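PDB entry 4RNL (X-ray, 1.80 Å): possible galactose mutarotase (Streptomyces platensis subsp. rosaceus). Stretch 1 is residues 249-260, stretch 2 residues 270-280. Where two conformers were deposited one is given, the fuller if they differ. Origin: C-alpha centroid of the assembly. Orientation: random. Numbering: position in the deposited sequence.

Stretch 1, residues 249-260: GGVREAPRTVAE
Stretch 2 270-280: LALATTEPGLQ

The two stretches pair as an antiparallel β-ladder interrupted by a bulge, and an arginine side chain extends the bonding beyond the end of the ladder. Strands 256-260 and 270-274 approach to 4.3 Å with their N-to-C directions 130° apart, and the stretches together bury 741 Å². R256 and T274 form a hydrogen-bonded pair (R256 N to T274 O 3.2 Å; T274 N to R256 O 3.0 Å; CA-CA 5.5 Å). T257 and A273 follow as a non-hydrogen-bonded pair, CA-CA 3.9 Å. The register then slips by one: V258 is at phi/psi -123/-13 instead of extended, and both V258 N (2.8 Å) and A259 N (3.3 Å) donate to L272 O. L272 N returns a nearly linear bond to A259 O (2.8 Å, 177°), and E260 lies opposite A271, CA-CA 4.6 Å.

R256, A259, L272 and T274 direct their side chains to one face, T257, E260, A271 and A273 to the other. On the first, A259 CB meets L272 CB at 4.0 Å and L279 CD1 at 4.1 Å; L279 (chi1 180°, chi2 151°) points toward stretch 1. V258 (m), whose CA-to-CB bond runs sideways, brings CG2 to 3.8 Å from T274 CG2.

R256 (p, m, t; chi4 -171°) brings its guanidinium edge to backbone carbonyls: NH2 donates to T274 O at 2.9 Å and E276 O at 3.0 Å, while NH1 makes a weak bond to G250 O at 2.8 Å. T274 O thus accepts from both the backbone and the side chain of R256. T274 (t) accepts at OG1 from E276 N at 3.1 Å.

Beyond the strands, R252 N donates to T275 O (3.0 Å, 172°). T275 (p) lays CG2 3.9 Å from P255 CD, and V251 (t) packs CG2 against P277 CG at 3.7 Å. G250, at phi/psi 63/-141, has the positive phi that favours glycine.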

# COMPACT_ATOMS: atom_id res chain seq x y z
N GLY A 249 -19.60 -4.28 1.85
CA GLY A 249 -19.79 -4.58 0.44
C GLY A 249 -18.78 -5.57 -0.10
O GLY A 249 -18.96 -6.11 -1.19
N GLY A 250 -17.71 -5.82 0.66
CA GLY A 250 -16.71 -6.80 0.26
C GLY A 250 -15.98 -6.49 -1.03
O GLY A 250 -15.64 -5.34 -1.29
N VAL A 251 -15.73 -7.51 -1.85
CA VAL A 251 -15.06 -7.31 -3.13
C VAL A 251 -16.04 -6.66 -4.10
O VAL A 251 -17.19 -7.08 -4.21
CB VAL A 251 -14.57 -8.66 -3.72
CG1 VAL A 251 -13.84 -8.44 -5.04
CG2 VAL A 251 -13.67 -9.36 -2.73
N ARG A 252 -15.57 -5.62 -4.80
CA ARG A 252 -16.42 -4.91 -5.75
C ARG A 252 -15.74 -4.85 -7.11
O ARG A 252 -14.52 -4.78 -7.20
CB ARG A 252 -16.69 -3.48 -5.27
CG ARG A 252 -17.30 -3.40 -3.88
CD ARG A 252 -18.62 -4.15 -3.79
NE ARG A 252 -19.74 -3.33 -4.22
CZ ARG A 252 -21.01 -3.60 -3.93
NH1 ARG A 252 -21.98 -2.80 -4.36
NH2 ARG A 252 -21.31 -4.68 -3.22
N GLU A 253 -16.54 -4.88 -8.18
CA GLU A 253 -15.97 -4.83 -9.53
C GLU A 253 -15.47 -3.44 -9.93
O GLU A 253 -14.59 -3.32 -10.79
CB GLU A 253 -16.98 -5.35 -10.55
CG GLU A 253 -17.23 -6.84 -10.45
CD GLU A 253 -18.19 -7.32 -11.52
OE1 GLU A 253 -17.96 -6.99 -12.70
OE2 GLU A 253 -19.18 -8.01 -11.17
N ALA A 254 -16.04 -2.41 -9.32
CA ALA A 254 -15.61 -1.03 -9.57
C ALA A 254 -15.31 -0.40 -8.23
O ALA A 254 -15.94 -0.74 -7.22
CB ALA A 254 -16.71 -0.26 -10.28
N PRO A 255 -14.33 0.52 -8.19
CA PRO A 255 -13.96 1.08 -6.89
C PRO A 255 -15.04 1.98 -6.31
O PRO A 255 -15.81 2.59 -7.06
CB PRO A 255 -12.69 1.88 -7.20
CG PRO A 255 -12.79 2.20 -8.66
CD PRO A 255 -13.49 1.03 -9.28
N ARG A 256 -15.10 2.05 -4.98
CA ARG A 256 -15.99 2.98 -4.30
C ARG A 256 -15.23 3.55 -3.11
O ARG A 256 -14.30 2.92 -2.62
CB ARG A 256 -17.30 2.29 -3.86
CG ARG A 256 -17.21 1.46 -2.56
CD ARG A 256 -16.25 0.27 -2.65
NE ARG A 256 -16.55 -0.78 -1.66
CZ ARG A 256 -15.76 -1.83 -1.42
NH1 ARG A 256 -16.11 -2.73 -0.52
NH2 ARG A 256 -14.63 -1.97 -2.09
N THR A 257 -15.61 4.75 -2.67
CA THR A 257 -14.93 5.40 -1.55
C THR A 257 -15.13 4.58 -0.28
O THR A 257 -16.27 4.28 0.09
CB THR A 257 -15.47 6.80 -1.32
OG1 THR A 257 -15.27 7.58 -2.51
CG2 THR A 257 -14.76 7.48 -0.14
N VAL A 258 -14.04 4.20 0.38
CA VAL A 258 -14.13 3.37 1.59
C VAL A 258 -13.48 4.04 2.78
O VAL A 258 -13.66 3.62 3.93
CB VAL A 258 -13.47 1.99 1.39
CG1 VAL A 258 -14.21 1.18 0.31
CG2 VAL A 258 -11.99 2.16 1.05
N ALA A 259 -12.71 5.10 2.52
CA ALA A 259 -12.03 5.80 3.61
C ALA A 259 -11.92 7.27 3.29
O ALA A 259 -11.66 7.65 2.15
CB ALA A 259 -10.65 5.21 3.83
N GLU A 260 -12.12 8.10 4.32
CA GLU A 260 -11.89 9.54 4.19
C GLU A 260 -11.00 9.97 5.33
O GLU A 260 -11.35 9.79 6.50
CB GLU A 260 -13.22 10.30 4.24
CG GLU A 260 -14.11 10.05 3.01
CD GLU A 260 -15.50 10.64 3.16
OE1 GLU A 260 -15.90 10.95 4.30
OE2 GLU A 260 -16.19 10.79 2.13
N LEU A 270 -8.23 13.37 1.99
CA LEU A 270 -8.07 12.23 1.09
C LEU A 270 -9.32 11.39 1.10
O LEU A 270 -9.85 11.07 2.17
CB LEU A 270 -6.91 11.36 1.55
CG LEU A 270 -6.77 9.98 0.89
CD1 LEU A 270 -6.33 10.13 -0.56
CD2 LEU A 270 -5.78 9.15 1.67
N ALA A 271 -9.81 11.05 -0.09
CA ALA A 271 -10.85 10.04 -0.25
C ALA A 271 -10.22 8.86 -0.95
O ALA A 271 -9.69 9.00 -2.06
CB ALA A 271 -12.02 10.59 -1.06
N LEU A 272 -10.26 7.70 -0.30
CA LEU A 272 -9.63 6.49 -0.82
C LEU A 272 -10.72 5.57 -1.34
O LEU A 272 -11.61 5.17 -0.58
CB LEU A 272 -8.87 5.79 0.32
CG LEU A 272 -7.97 4.60 -0.06
CD1 LEU A 272 -6.88 5.06 -1.00
CD2 LEU A 272 -7.34 3.94 1.16
N ALA A 273 -10.65 5.22 -2.62
CA ALA A 273 -11.63 4.33 -3.24
C ALA A 273 -10.94 3.05 -3.69
O ALA A 273 -9.79 3.09 -4.13
CB ALA A 273 -12.32 5.00 -4.40
N THR A 274 -11.63 1.92 -3.58
CA THR A 274 -11.01 0.65 -3.92
C THR A 274 -12.01 -0.42 -4.31
O THR A 274 -13.19 -0.35 -3.97
CB THR A 274 -10.12 0.12 -2.77
OG1 THR A 274 -9.31 -0.97 -3.23
CG2 THR A 274 -10.97 -0.35 -1.58
N THR A 275 -11.51 -1.42 -5.04
CA THR A 275 -12.26 -2.63 -5.36
C THR A 275 -12.10 -3.68 -4.25
O THR A 275 -12.85 -4.65 -4.19
CB THR A 275 -11.73 -3.24 -6.66
OG1 THR A 275 -10.31 -3.38 -6.55
CG2 THR A 275 -12.06 -2.34 -7.85
N GLU A 276 -11.10 -3.48 -3.40
CA GLU A 276 -10.73 -4.48 -2.39
C GLU A 276 -11.75 -4.63 -1.26
O GLU A 276 -12.49 -3.69 -0.95
CB GLU A 276 -9.37 -4.10 -1.78
CG GLU A 276 -8.21 -4.24 -2.75
CD GLU A 276 -7.85 -5.69 -3.04
OE1 GLU A 276 -8.03 -6.54 -2.15
OE2 GLU A 276 -7.38 -5.98 -4.16
N PRO A 277 -11.78 -5.81 -0.62
CA PRO A 277 -12.70 -6.06 0.49
C PRO A 277 -12.14 -5.65 1.85
O PRO A 277 -12.86 -5.63 2.86
CB PRO A 277 -12.86 -7.58 0.46
CG PRO A 277 -11.48 -8.06 0.00
CD PRO A 277 -11.05 -7.04 -1.02
N GLY A 278 -10.85 -5.37 1.90
CA GLY A 278 -10.21 -5.10 3.18
C GLY A 278 -9.31 -3.88 3.16
O GLY A 278 -8.89 -3.40 2.10
N LEU A 279 -9.02 -3.38 4.35
CA LEU A 279 -8.11 -2.25 4.48
C LEU A 279 -7.30 -2.45 5.74
O LEU A 279 -7.86 -2.60 6.82
CB LEU A 279 -8.90 -0.94 4.53
CG LEU A 279 -8.14 0.39 4.68
CD1 LEU A 279 -8.93 1.51 4.03
CD2 LEU A 279 -7.95 0.73 6.14
N GLN A 280 -5.98 -2.44 5.61
CA GLN A 280 -5.11 -2.49 6.77
C GLN A 280 -4.83 -1.05 7.21
O GLN A 280 -4.37 -0.24 6.41
CB GLN A 280 -3.78 -3.17 6.43
CG GLN A 280 -2.92 -3.52 7.64
CD GLN A 280 -3.39 -4.78 8.34
OE1 GLN A 280 -4.22 -5.52 7.81
NE2 GLN A 280 -2.88 -5.02 9.54